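Local coordinates for protein eukaryotic peptide chain release factor GTP-binding subunit (Schizosaccharomyces pombe, PDB 1R5B) that belongs to the elongation factor Tu family of GTP-binding translation factors, with a P-loop G domain followed by beta-barrel domains, and serves as a release factor subunit, at residues 43-48 with 124-129; 181-186 with 261-266; 314-319 with 336-341; 273-278 with 349-354. All coordinates share one frame; numbering follows the deposited sequence.

Interaction 1: residues 43-48 with 124-129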
loop_
_atom_site.group_PDB
_atom_site.type_symbol
_atom_site.label_atom_id
_atom_site.label_comp_id
_atom_site.label_asym_id
_atom_site.label_seq_id
_atom_site.Cartn_x
_atom_site.Cartn_y
_atom_site.Cartn_z
ATOM N N HIS A 43 -4.506 4.913 -3.144
ATOM C CA HIS A 43 -4.048 5.366 -4.448
ATOM C C HIS A 43 -2.632 4.909 -4.673
ATOM O O HIS A 43 -1.776 5.102 -3.811
ATOM C CB HIS A 43 -4.057 6.883 -4.555
ATOM C CG HIS A 43 -5.427 7.479 -4.628
ATOM N ND1 HIS A 43 -6.471 7.051 -3.833
ATOM C CD2 HIS A 43 -5.919 8.491 -5.384
ATOM C CE1 HIS A 43 -7.545 7.768 -4.102
ATOM N NE2 HIS A 43 -7.238 8.646 -5.040
ATOM N N VAL A 44 -2.393 4.354 -5.856
ATOM C CA VAL A 44 -1.094 3.837 -6.276
ATOM C C VAL A 44 -0.807 4.295 -7.704
ATOM O O VAL A 44 -1.724 4.409 -8.510
ATOM C CB VAL A 44 -1.102 2.297 -6.228
ATOM C CG1 VAL A 44 0.223 1.726 -6.635
ATOM C CG2 VAL A 44 -1.457 1.839 -4.833
ATOM N N ASN A 45 0.455 4.588 -7.999
ATOM C CA ASN A 45 0.890 4.945 -9.346
ATOM C C ASN A 45 1.611 3.772 -9.966
ATOM O O ASN A 45 2.528 3.201 -9.362
ATOM C CB ASN A 45 1.855 6.132 -9.311
ATOM C CG ASN A 45 1.178 7.443 -8.933
ATOM O OD1 ASN A 45 1.835 8.370 -8.472
ATOM N ND2 ASN A 45 -0.119 7.527 -9.135
ATOM N N ILE A 46 1.207 3.409 -11.170
ATOM C CA ILE A 46 1.774 2.260 -11.870
ATOM C C ILE A 46 2.165 2.660 -13.274
ATOM O O ILE A 46 1.457 3.420 -13.937
ATOM C CB ILE A 46 0.783 1.078 -11.870
ATOM C CG1 ILE A 46 1.444 -0.182 -12.422
ATOM C CG2 ILE A 46 -0.469 1.409 -12.653
ATOM C CD1 ILE A 46 0.684 -1.445 -12.089
ATOM N N VAL A 47 3.310 2.172 -13.720
ATOM C CA VAL A 47 3.780 2.452 -15.064
ATOM C C VAL A 47 4.115 1.136 -15.746
ATOM O O VAL A 47 4.674 0.243 -15.125
ATOM C CB VAL A 47 4.987 3.400 -15.062
ATOM C CG1 VAL A 47 6.211 2.777 -14.366
ATOM C CG2 VAL A 47 5.331 3.813 -16.470
ATOM N N PHE A 48 3.742 1.028 -17.016
ATOM C CA PHE A 48 4.005 -0.155 -17.826
ATOM C C PHE A 48 5.094 0.161 -18.846
ATOM O O PHE A 48 5.087 1.217 -19.472
ATOM C CB PHE A 48 2.729 -0.607 -18.539
ATOM C CG PHE A 48 1.742 -1.264 -17.635
ATOM C CD1 PHE A 48 0.991 -0.517 -16.762
ATOM C CD2 PHE A 48 1.582 -2.633 -17.638
ATOM C CE1 PHE A 48 0.085 -1.124 -15.914
ATOM C CE2 PHE A 48 0.674 -3.241 -16.790
ATOM C CZ PHE A 48 -0.073 -2.485 -15.932
ATOM N N SER A 124 -3.423 4.539 -10.671
ATOM C CA SER A 124 -3.320 5.551 -11.705
ATOM C C SER A 124 -2.218 5.169 -12.697
ATOM O O SER A 124 -1.072 4.969 -12.302
ATOM C CB SER A 124 -3.034 6.902 -11.047
ATOM O OG SER A 124 -2.665 7.871 -12.000
ATOM N N LEU A 125 -2.561 5.054 -13.980
ATOM C CA LEU A 125 -1.572 4.680 -15.006
ATOM C C LEU A 125 -0.757 5.878 -15.479
ATOM O O LEU A 125 -1.307 6.797 -16.058
ATOM C CB LEU A 125 -2.250 4.045 -16.219
ATOM C CG LEU A 125 -2.931 2.686 -16.029
ATOM C CD1 LEU A 125 -4.143 2.585 -16.924
ATOM C CD2 LEU A 125 -1.988 1.546 -16.332
ATOM N N LEU A 126 0.553 5.857 -15.229
ATOM C CA LEU A 126 1.461 6.913 -15.686
ATOM C C LEU A 126 1.952 6.655 -17.115
ATOM O O LEU A 126 1.842 5.541 -17.630
ATOM C CB LEU A 126 2.677 7.014 -14.752
ATOM C CG LEU A 126 2.491 7.107 -13.229
ATOM C CD1 LEU A 126 3.788 7.511 -12.554
ATOM C CD2 LEU A 126 1.395 8.078 -12.845
ATOM N N ASP A 127 2.519 7.683 -17.741
ATOM C CA ASP A 127 3.127 7.549 -19.074
ATOM C C ASP A 127 4.582 7.096 -18.979
ATOM O O ASP A 127 5.342 7.611 -18.158
ATOM C CB ASP A 127 3.032 8.871 -19.839
ATOM C CG ASP A 127 1.592 9.350 -19.990
ATOM O OD1 ASP A 127 0.694 8.482 -20.085
ATOM O OD2 ASP A 127 1.262 10.563 -19.997
ATOM N N ALA A 128 4.965 6.167 -19.863
ATOM C CA ALA A 128 6.186 5.350 -19.715
ATOM C C ALA A 128 7.547 6.064 -19.606
ATOM O O ALA A 128 8.316 5.742 -18.693
ATOM C CB ALA A 128 6.243 4.268 -20.820
ATOM N N PRO A 129 7.874 6.995 -20.510
ATOM C CA PRO A 129 9.205 7.634 -20.477
ATOM C C PRO A 129 9.349 8.659 -19.345
ATOM O O PRO A 129 8.410 9.425 -19.087
ATOM C CB PRO A 129 9.305 8.321 -21.844
ATOM C CG PRO A 129 7.876 8.636 -22.208
ATOM C CD PRO A 129 7.038 7.528 -21.605
#
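Three backbone hydrogen bonds carry the parallel pairing of strand 42-50 with the end of strand 121-125. Ser124 N reaches Val44 O at 2.8 Å, nearly along the C=O axis. Ile46 uses both of its polar backbone atoms: its N donates to Ser124 O at 3.0 Å, almost straight at 173°, and its O receives Leu126 N at 2.9 Å, both in the plane of the accepting carbonyl.

Apolar packing fills in around this ladder. Ile46 and Leu125 share a face of the sheet and run side by side, with Ile46 CG2 4.0 Å from Leu125 CD2, although CG1 of Ile46, anti to the backbone N, leads its tip away toward Val149. Leu125 CD2 also reaches Phe48 CE1 at 3.4 Å, the two side chains crossing obliquely. Leu126 packs across Asn45. Val47 CG2, likewise anti to the backbone N, meets Ala128 CA at 3.7 Å, and Ala128 CB approaches Phe48 O.

Asp127, whose CB is directed away from strand 42-50, forms a salt bridge with Arg113. Asp127, Ala128 and Pro129 match the start of the DxxG motif of G domains, and Ala128 touches the probable P-loop, consistent with the G-domain fold, in which P-loop and DxxG segments adjoin.

Interaction 2: residues 181-186 with 261-266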
loop_
_atom_site.group_PDB
_atom_site.type_symbol
_atom_site.label_atom_id
_atom_site.label_comp_id
_atom_site.label_asym_id
_atom_site.label_seq_id
_atom_site.Cartn_x
_atom_site.Cartn_y
_atom_site.Cartn_z
ATOM N N ILE A 181 12.283 2.115 -10.074
ATOM C CA ILE A 181 11.700 0.783 -9.874
ATOM C C ILE A 181 12.768 -0.180 -9.443
ATOM O O ILE A 181 13.538 -0.663 -10.264
ATOM C CB ILE A 181 11.026 0.225 -11.173
ATOM C CG1 ILE A 181 10.019 1.227 -11.731
ATOM C CG2 ILE A 181 10.350 -1.118 -10.870
ATOM C CD1 ILE A 181 9.044 1.727 -10.679
ATOM N N ASN A 182 12.811 -0.440 -8.145
ATOM C CA ASN A 182 13.769 -1.351 -7.544
ATOM C C ASN A 182 13.172 -2.724 -7.294
ATOM O O ASN A 182 13.883 -3.667 -6.956
ATOM C CB ASN A 182 14.307 -0.753 -6.244
ATOM C CG ASN A 182 15.099 0.518 -6.479
ATOM O OD1 ASN A 182 15.020 1.470 -5.711
ATOM N ND2 ASN A 182 15.859 0.540 -7.556
ATOM N N HIS A 183 11.864 -2.838 -7.448
ATOM C CA HIS A 183 11.204 -4.130 -7.397
ATOM C C HIS A 183 10.360 -4.219 -8.658
ATOM O O HIS A 183 9.290 -3.631 -8.751
ATOM C CB HIS A 183 10.349 -4.231 -6.146
ATOM C CG HIS A 183 9.624 -5.526 -6.016
ATOM N ND1 HIS A 183 8.470 -5.797 -6.712
ATOM C CD2 HIS A 183 9.878 -6.622 -5.266
ATOM C CE1 HIS A 183 8.041 -7.005 -6.393
ATOM N NE2 HIS A 183 8.876 -7.526 -5.515
ATOM N N LEU A 184 10.881 -4.926 -9.643
ATOM C CA LEU A 184 10.296 -4.955 -10.961
ATOM C C LEU A 184 9.313 -6.110 -11.061
ATOM O O LEU A 184 9.647 -7.237 -10.731
ATOM C CB LEU A 184 11.415 -5.123 -11.981
ATOM C CG LEU A 184 11.085 -4.934 -13.447
ATOM C CD1 LEU A 184 10.566 -3.542 -13.693
ATOM C CD2 LEU A 184 12.339 -5.164 -14.265
ATOM N N VAL A 185 8.102 -5.815 -11.500
ATOM C CA VAL A 185 7.151 -6.846 -11.897
ATOM C C VAL A 185 7.321 -7.096 -13.403
ATOM O O VAL A 185 7.202 -6.172 -14.202
ATOM C CB VAL A 185 5.706 -6.426 -11.595
ATOM C CG1 VAL A 185 4.740 -7.500 -12.030
ATOM C CG2 VAL A 185 5.539 -6.131 -10.105
ATOM N N VAL A 186 7.615 -8.338 -13.770
ATOM C CA VAL A 186 7.878 -8.713 -15.146
ATOM C C VAL A 186 6.757 -9.647 -15.581
ATOM O O VAL A 186 6.616 -10.753 -15.050
ATOM C CB VAL A 186 9.231 -9.437 -15.283
ATOM C CG1 VAL A 186 9.411 -9.990 -16.705
ATOM C CG2 VAL A 186 10.355 -8.523 -14.940
ATOM N N ASP A 261 -2.654 -6.088 -6.004
ATOM C CA ASP A 261 -3.516 -5.689 -4.911
ATOM C C ASP A 261 -2.857 -5.782 -3.537
ATOM O O ASP A 261 -3.020 -4.891 -2.729
ATOM C CB ASP A 261 -4.803 -6.522 -4.919
ATOM C CG ASP A 261 -5.814 -6.017 -3.921
ATOM O OD1 ASP A 261 -6.302 -4.889 -4.099
ATOM O OD2 ASP A 261 -6.178 -6.671 -2.924
ATOM N N SER A 262 -2.141 -6.864 -3.273
ATOM C CA SER A 262 -1.573 -7.112 -1.940
ATOM C C SER A 262 -0.050 -6.879 -1.867
ATOM O O SER A 262 0.543 -6.997 -0.805
ATOM C CB SER A 262 -1.904 -8.539 -1.497
ATOM O OG SER A 262 -1.445 -9.468 -2.462
ATOM N N MET A 263 0.552 -6.571 -3.016
ATOM C CA MET A 263 1.938 -6.104 -3.148
ATOM C C MET A 263 2.303 -5.120 -2.060
ATOM O O MET A 263 1.626 -4.145 -1.822
ATOM C CB MET A 263 2.071 -5.287 -4.438
ATOM C CG MET A 263 2.941 -5.842 -5.416
ATOM S SD MET A 263 3.105 -4.732 -6.772
ATOM C CE MET A 263 4.873 -4.600 -6.646
ATOM N N THR A 264 3.464 -5.305 -1.517
ATOM C CA THR A 264 3.895 -4.540 -0.385
ATOM C C THR A 264 4.960 -3.488 -0.779
ATOM O O THR A 264 5.013 -2.409 -0.202
ATOM C CB THR A 264 4.377 -5.562 0.622
ATOM O OG1 THR A 264 3.858 -5.236 1.897
ATOM C CG2 THR A 264 5.832 -5.590 0.752
ATOM N N HIS A 265 5.769 -3.787 -1.785
ATOM C CA HIS A 265 6.820 -2.871 -2.208
ATOM C C HIS A 265 6.268 -1.814 -3.166
ATOM O O HIS A 265 6.206 -2.050 -4.350
ATOM C CB HIS A 265 7.933 -3.666 -2.876
ATOM C CG HIS A 265 9.215 -2.920 -3.031
ATOM N ND1 HIS A 265 9.354 -1.829 -3.865
ATOM C CD2 HIS A 265 10.430 -3.130 -2.477
ATOM C CE1 HIS A 265 10.606 -1.402 -3.811
ATOM N NE2 HIS A 265 11.276 -2.172 -2.974
ATOM N N LEU A 266 5.829 -0.674 -2.623
ATOM C CA LEU A 266 5.448 0.493 -3.415
ATOM C C LEU A 266 6.516 1.591 -3.225
ATOM O O LEU A 266 6.729 2.074 -2.110
ATOM C CB LEU A 266 4.070 1.009 -2.975
ATOM C CG LEU A 266 2.893 0.024 -2.917
ATOM C CD1 LEU A 266 1.613 0.737 -2.597
ATOM C CD2 LEU A 266 2.714 -0.701 -4.174
#
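Two histidine side chains lie across one another, each with its CB over the other's ring. His183 CB stands above the centre of the His265 imidazole, 3.5 Å from the ring centroid and 12° off the normal, which makes it a CH-pi contact. The reverse placement is looser: His265 CB lies over one face of the His183 ring but is displaced toward its rim. The planes are nearly parallel, 21° apart, yet slid so far that the centroids are 5.2 Å apart and the rings barely overlap. Both residues have CG anti to the backbone N, and this sends the two side chains obliquely past each other.

Met263, the first residue beyond helix 256-262 to leave helical geometry, approaches differently. Its chain bends at chi3 and meets its partners tip to tip: CE lies 3.8 Å from His183 ND1 and likewise 3.8 Å from Val185 CG2. ND1 of His183 is thus buried beside a methyl group and has no polar partner in the model. Tyr259, from the same helix, also touches His183 and Val185.

No hydrogen bond joins the two segments. Close by, the carboxylate of Glu267 accepts the backbone N of Asn182 and, weakly, that of His183. The contact packs the chain leaving helix 256-262 against the start of strand 184-189, a parallel strand of the P-loop G domain that runs on toward the NKxD sequence, at the point where the chain heads for the beta barrel.

Interaction 3: residues 314-319 with 336-341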
loop_
_atom_site.group_PDB
_atom_site.type_symbol
_atom_site.label_atom_id
_atom_site.label_comp_id
_atom_site.label_asym_id
_atom_site.label_seq_id
_atom_site.Cartn_x
_atom_site.Cartn_y
_atom_site.Cartn_z
ATOM N N GLU A 314 18.731 3.215 19.009
ATOM C CA GLU A 314 19.379 2.477 17.945
ATOM C C GLU A 314 18.742 1.097 17.781
ATOM O O GLU A 314 18.639 0.339 18.734
ATOM C CB GLU A 314 20.868 2.339 18.227
ATOM C CG GLU A 314 21.679 1.936 17.001
ATOM C CD GLU A 314 23.092 1.491 17.318
ATOM O OE1 GLU A 314 23.521 1.568 18.496
ATOM O OE2 GLU A 314 23.782 1.058 16.371
ATOM N N VAL A 315 18.306 0.780 16.568
ATOM C CA VAL A 315 17.878 -0.572 16.227
ATOM C C VAL A 315 19.101 -1.484 15.995
ATOM O O VAL A 315 19.795 -1.344 14.996
ATOM C CB VAL A 315 16.997 -0.546 14.965
ATOM C CG1 VAL A 315 16.679 -1.960 14.480
ATOM C CG2 VAL A 315 15.720 0.236 15.243
ATOM N N THR A 316 19.361 -2.408 16.919
ATOM C CA THR A 316 20.520 -3.310 16.818
ATOM C C THR A 316 20.216 -4.651 16.148
ATOM O O THR A 316 21.140 -5.400 15.805
ATOM C CB THR A 316 21.143 -3.575 18.215
ATOM O OG1 THR A 316 20.183 -4.200 19.077
ATOM C CG2 THR A 316 21.494 -2.269 18.919
ATOM N N ALA A 317 18.936 -4.967 15.981
ATOM C CA ALA A 317 18.552 -6.196 15.295
ATOM C C ALA A 317 17.102 -6.175 14.834
ATOM O O ALA A 317 16.262 -5.555 15.468
ATOM C CB ALA A 317 18.805 -7.407 16.190
ATOM N N ILE A 318 16.836 -6.876 13.734
ATOM C CA ILE A 318 15.506 -7.011 13.157
ATOM C C ILE A 318 15.155 -8.491 13.009
ATOM O O ILE A 318 15.998 -9.291 12.617
ATOM C CB ILE A 318 15.466 -6.336 11.761
ATOM C CG1 ILE A 318 15.997 -4.898 11.837
ATOM C CG2 ILE A 318 14.050 -6.357 11.187
ATOM C CD1 ILE A 318 16.178 -4.249 10.486
ATOM N N TYR A 319 13.905 -8.837 13.301
ATOM C CA TYR A 319 13.413 -10.213 13.173
ATOM C C TYR A 319 12.024 -10.218 12.534
ATOM O O TYR A 319 11.214 -9.331 12.792
ATOM C CB TYR A 319 13.325 -10.898 14.544
ATOM C CG TYR A 319 14.625 -10.981 15.319
ATOM C CD1 TYR A 319 14.986 -9.988 16.229
ATOM C CD2 TYR A 319 15.478 -12.074 15.171
ATOM C CE1 TYR A 319 16.176 -10.076 16.962
ATOM C CE2 TYR A 319 16.670 -12.169 15.898
ATOM C CZ TYR A 319 17.011 -11.169 16.788
ATOM O OH TYR A 319 18.186 -11.261 17.489
ATOM N N ARG A 336 10.128 -7.332 14.504
ATOM C CA ARG A 336 10.459 -7.277 15.923
ATOM C C ARG A 336 11.877 -6.723 16.025
ATOM O O ARG A 336 12.823 -7.317 15.498
ATOM C CB ARG A 336 10.376 -8.664 16.548
ATOM C CG ARG A 336 8.961 -9.211 16.594
ATOM C CD ARG A 336 8.819 -10.625 16.047
ATOM N NE ARG A 336 7.415 -11.025 15.911
ATOM C CZ ARG A 336 6.906 -12.198 16.306
ATOM N NH1 ARG A 336 7.670 -13.128 16.868
ATOM N NH2 ARG A 336 5.611 -12.449 16.130
ATOM N N LEU A 337 12.001 -5.576 16.683
ATOM C CA LEU A 337 13.226 -4.807 16.683
ATOM C C LEU A 337 13.838 -4.760 18.069
ATOM O O LEU A 337 13.227 -4.230 18.994
ATOM C CB LEU A 337 12.913 -3.382 16.251
ATOM C CG LEU A 337 12.106 -3.183 14.962
ATOM C CD1 LEU A 337 12.001 -1.708 14.683
ATOM C CD2 LEU A 337 12.745 -3.902 13.777
ATOM N N ARG A 338 15.033 -5.313 18.238
ATOM C CA ARG A 338 15.787 -5.019 19.446
ATOM C C ARG A 338 16.318 -3.595 19.341
ATOM O O ARG A 338 16.797 -3.185 18.287
ATOM C CB ARG A 338 16.941 -5.995 19.674
ATOM C CG ARG A 338 17.677 -5.723 20.987
ATOM C CD ARG A 338 18.672 -6.786 21.411
ATOM N NE ARG A 338 18.020 -8.063 21.692
ATOM C CZ ARG A 338 17.891 -9.066 20.831
ATOM N NH1 ARG A 338 18.356 -8.974 19.594
ATOM N NH2 ARG A 338 17.285 -10.180 21.214
ATOM N N VAL A 339 16.224 -2.852 20.437
ATOM C CA VAL A 339 16.669 -1.462 20.473
ATOM C C VAL A 339 17.577 -1.196 21.665
ATOM O O VAL A 339 17.537 -1.906 22.655
ATOM C CB VAL A 339 15.480 -0.465 20.489
ATOM C CG1 VAL A 339 14.634 -0.643 19.246
ATOM C CG2 VAL A 339 14.624 -0.623 21.741
ATOM N N ARG A 340 18.379 -0.148 21.547
ATOM C CA ARG A 340 19.406 0.194 22.518
ATOM C C ARG A 340 19.296 1.672 22.875
ATOM O O ARG A 340 19.058 2.510 21.992
ATOM C CB ARG A 340 20.787 -0.096 21.922
ATOM C CG ARG A 340 21.960 0.258 22.813
ATOM C CD ARG A 340 23.290 0.212 22.096
ATOM N NE ARG A 340 23.977 -1.066 22.292
ATOM C CZ ARG A 340 25.133 -1.234 22.937
ATOM N NH1 ARG A 340 25.785 -0.210 23.487
ATOM N NH2 ARG A 340 25.646 -2.455 23.038
ATOM N N GLY A 341 19.489 1.976 24.166
ATOM C CA GLY A 341 19.404 3.340 24.694
ATOM C C GLY A 341 18.361 3.491 25.795
ATOM O O GLY A 341 17.878 2.491 26.381
HETATM O O HOH W 1 20.889 -7.368 18.965
#
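The Tyr319 ring and the Arg338 guanidinium meet edge to edge with their planes 89° apart, above a pair of antiparallel strands interrupted by a beta bulge in the second, barrel-forming domain of the EF-Tu type. Arg338 NH1 lies in the plane of the tyrosine ring and donates to Tyr319 OH at 3.1 Å, almost straight at 174°; the hydroxyl in turn lies in the guanidinium plane. Ala317 CB is also at the edge of the guanidinium, and Arg336 O is at the ring edge, 3.5 Å from Tyr319 CD1.

A bend at chi3 (-64°) brings the Arg338 guanidinium beside Ala317 CB and to the hydroxyl of Tyr319. NH1 additionally donates to a water that is hydrogen-bonded to Thr316 OG1, while NE has a weak bond to Leu285 O. Thr316 holds OG1 in the crowded position between its backbone N and carbonyl carbon, 3.5 Å from Arg338 CG.

Thr316 is the additional residue of the bulge, where the register shifts by one between Val315 and Ala317. Arg338 spans the irregularity: its O accepts Thr316 N at 3.0 Å from above the carbonyl plane, and its N gives only a weak bond to Ala317 O. Regular hydrogen-bonded pairs flank it, Glu314 with Arg340 and Tyr319 with Arg336. The side chains of Glu314 and Arg340 run alongside each other without their charged atoms touching, whereas Arg336 turns away to a salt bridge with Asp323.

On the opposite, buried face are Val315, Ile318, Leu337 and Val339; there Leu337 CD2 packs 3.8 Å from Ile318 CG2 and 3.9 Å from Ile318 CG1.

Interaction 4: residues 273-278 with 349-354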
loop_
_atom_site.group_PDB
_atom_site.type_symbol
_atom_site.label_atom_id
_atom_site.label_comp_id
_atom_site.label_asym_id
_atom_site.label_seq_id
_atom_site.Cartn_x
_atom_site.Cartn_y
_atom_site.Cartn_z
ATOM N N PRO A 273 9.730 8.597 4.728
ATOM C CA PRO A 273 10.305 8.450 6.080
ATOM C C PRO A 273 9.764 7.221 6.802
ATOM O O PRO A 273 8.587 6.917 6.672
ATOM C CB PRO A 273 9.840 9.718 6.803
ATOM C CG PRO A 273 9.509 10.705 5.706
ATOM C CD PRO A 273 9.041 9.889 4.536
ATOM N N PHE A 274 10.612 6.531 7.549
ATOM C CA PHE A 274 10.225 5.354 8.324
ATOM C C PHE A 274 9.117 5.714 9.320
ATOM O O PHE A 274 9.190 6.745 10.001
ATOM C CB PHE A 274 11.463 4.810 9.055
ATOM C CG PHE A 274 11.211 3.595 9.932
ATOM C CD1 PHE A 274 10.844 2.377 9.382
ATOM C CD2 PHE A 274 11.405 3.665 11.306
ATOM C CE1 PHE A 274 10.634 1.248 10.193
ATOM C CE2 PHE A 274 11.207 2.534 12.122
ATOM C CZ PHE A 274 10.816 1.336 11.565
ATOM N N ILE A 275 8.092 4.872 9.372
ATOM C CA ILE A 275 7.016 4.966 10.348
ATOM C C ILE A 275 6.605 3.555 10.771
ATOM O O ILE A 275 6.276 2.746 9.925
ATOM C CB ILE A 275 5.800 5.666 9.743
ATOM C CG1 ILE A 275 6.179 7.081 9.257
ATOM C CG2 ILE A 275 4.660 5.704 10.784
ATOM C CD1 ILE A 275 5.085 7.809 8.500
ATOM N N MET A 276 6.631 3.268 12.071
ATOM C CA MET A 276 6.206 1.971 12.612
ATOM C C MET A 276 5.586 2.185 13.985
ATOM O O MET A 276 6.312 2.365 14.954
ATOM C CB MET A 276 7.373 0.977 12.753
ATOM C CG MET A 276 6.921 -0.398 13.277
ATOM S SD MET A 276 8.173 -1.488 13.942
ATOM C CE MET A 276 8.228 -0.996 15.486
ATOM N N PRO A 277 4.259 2.166 14.071
ATOM C CA PRO A 277 3.580 2.141 15.369
ATOM C C PRO A 277 3.990 0.917 16.180
ATOM O O PRO A 277 4.129 -0.165 15.619
ATOM C CB PRO A 277 2.098 2.063 14.992
ATOM C CG PRO A 277 2.026 2.571 13.575
ATOM C CD PRO A 277 3.310 2.186 12.944
ATOM N N ILE A 278 4.183 1.093 17.481
ATOM C CA ILE A 278 4.648 0.017 18.356
ATOM C C ILE A 278 3.452 -0.770 18.846
ATOM O O ILE A 278 2.634 -0.237 19.564
ATOM C CB ILE A 278 5.425 0.598 19.548
ATOM C CG1 ILE A 278 6.676 1.337 19.044
ATOM C CG2 ILE A 278 5.780 -0.500 20.538
ATOM C CD1 ILE A 278 7.416 2.122 20.114
ATOM N N GLY A 349 1.730 2.461 21.117
ATOM C CA GLY A 349 0.970 3.578 20.594
ATOM C C GLY A 349 1.907 4.668 20.146
ATOM O O GLY A 349 1.552 5.487 19.297
ATOM N N TYR A 350 3.102 4.686 20.737
ATOM C CA TYR A 350 4.177 5.553 20.287
ATOM C C TYR A 350 4.713 4.976 19.001
ATOM O O TYR A 350 4.453 3.824 18.672
ATOM C CB TYR A 350 5.280 5.635 21.346
ATOM C CG TYR A 350 4.926 6.448 22.585
ATOM C CD1 TYR A 350 5.886 6.669 23.571
ATOM C CD2 TYR A 350 3.654 7.009 22.773
ATOM C CE1 TYR A 350 5.600 7.418 24.710
ATOM C CE2 TYR A 350 3.363 7.767 23.915
ATOM C CZ TYR A 350 4.340 7.959 24.882
ATOM O OH TYR A 350 4.090 8.697 26.017
ATOM N N VAL A 351 5.459 5.771 18.256
ATOM C CA VAL A 351 5.780 5.391 16.893
ATOM C C VAL A 351 7.258 5.565 16.624
ATOM O O VAL A 351 7.808 6.640 16.866
ATOM C CB VAL A 351 4.960 6.223 15.893
ATOM C CG1 VAL A 351 5.361 5.894 14.460
ATOM C CG2 VAL A 351 3.476 5.981 16.090
ATOM N N LEU A 352 7.895 4.501 16.140
ATOM C CA LEU A 352 9.268 4.598 15.689
ATOM C C LEU A 352 9.236 5.311 14.368
ATOM O O LEU A 352 8.362 5.063 13.543
ATOM C CB LEU A 352 9.912 3.223 15.544
ATOM C CG LEU A 352 9.862 2.357 16.803
ATOM C CD1 LEU A 352 10.660 1.090 16.588
ATOM C CD2 LEU A 352 10.369 3.108 18.036
ATOM N N THR A 353 10.178 6.209 14.167
ATOM C CA THR A 353 10.204 6.971 12.946
ATOM C C THR A 353 11.575 7.540 12.617
ATOM O O THR A 353 12.543 7.408 13.379
ATOM C CB THR A 353 9.140 8.071 13.013
ATOM O OG1 THR A 353 9.009 8.683 11.723
ATOM C CG2 THR A 353 9.559 9.196 13.925
ATOM N N SER A 354 11.653 8.129 11.434
ATOM C CA SER A 354 12.851 8.797 10.955
ATOM C C SER A 354 13.258 9.937 11.862
ATOM O O SER A 354 12.415 10.709 12.300
ATOM C CB SER A 354 12.566 9.367 9.570
ATOM O OG SER A 354 13.693 10.031 9.038
#
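Phe274 O is gripped by two donors at the end of this antiparallel pairing. Thr353 OG1 donates to it at 2.6 Å, nearly along the C=O axis, and Ser354 N at 3.2 Å from above the carbonyl plane. The threonine hydroxyl reaches this position because OG1 is anti to its backbone N (chi1 -170°); the same oxygen accepts Val359 N, so it is engaged on both counts.

Further along, Met276 and Leu352 exchange two bonds. Met276 N meets Leu352 O at 2.9 Å in the carbonyl plane, whereas Leu352 N approaches Met276 O from well above its plane. Pro277, which has no N-H to give, occupies a non-hydrogen-bonded position opposite Val351, and the ladder resumes with Ile278 N on Tyr350 O at 3.0 Å. Gly349 N donates to Ile278 O, an oxygen whose position is less certain and which also accepts a hydrogen bond from Thr390 OG1; Gly349 O bonds His389 NE2.

Leu352 is the apolar centre. Its CB meets Phe274 CE2 at 3.7 Å, CD1 meets Met276 CE at 3.4 Å, and CD2 meets Ile278 CD1 at 3.7 Å. Ile275 CG2 and Val351 CG1 pack on the other face, where Met445 of helix 443-446 covers them. Strand 351-353 thus links strands 275-283 and 302-307, as expected of a closed beta barrel in the second domain of an EF-Tu-like factor.

In the fold
The four contacts fall into two pairs. Interactions 1 and 2 share the sheet of the G domain, their centres about 12 Å apart, and touch where Val44 CG2 packs on Leu266 CD1 at 4.0 Å. Interactions 3 and 4 belong to the beta barrel, about 13 Å between centres, and meet in its interior: Leu337 CD1 lies 3.6 Å from Leu352 CD1 and 3.9 Å from Met276 SD. Between the pairs there is no touch; interactions 2 and 4 come within about 10 Å at their nearest atoms, whereas the centres of interactions 1 and 3 are about 36 Å apart. Interaction 1 borders the probable P-loop; the barrel contacts build a separate domain.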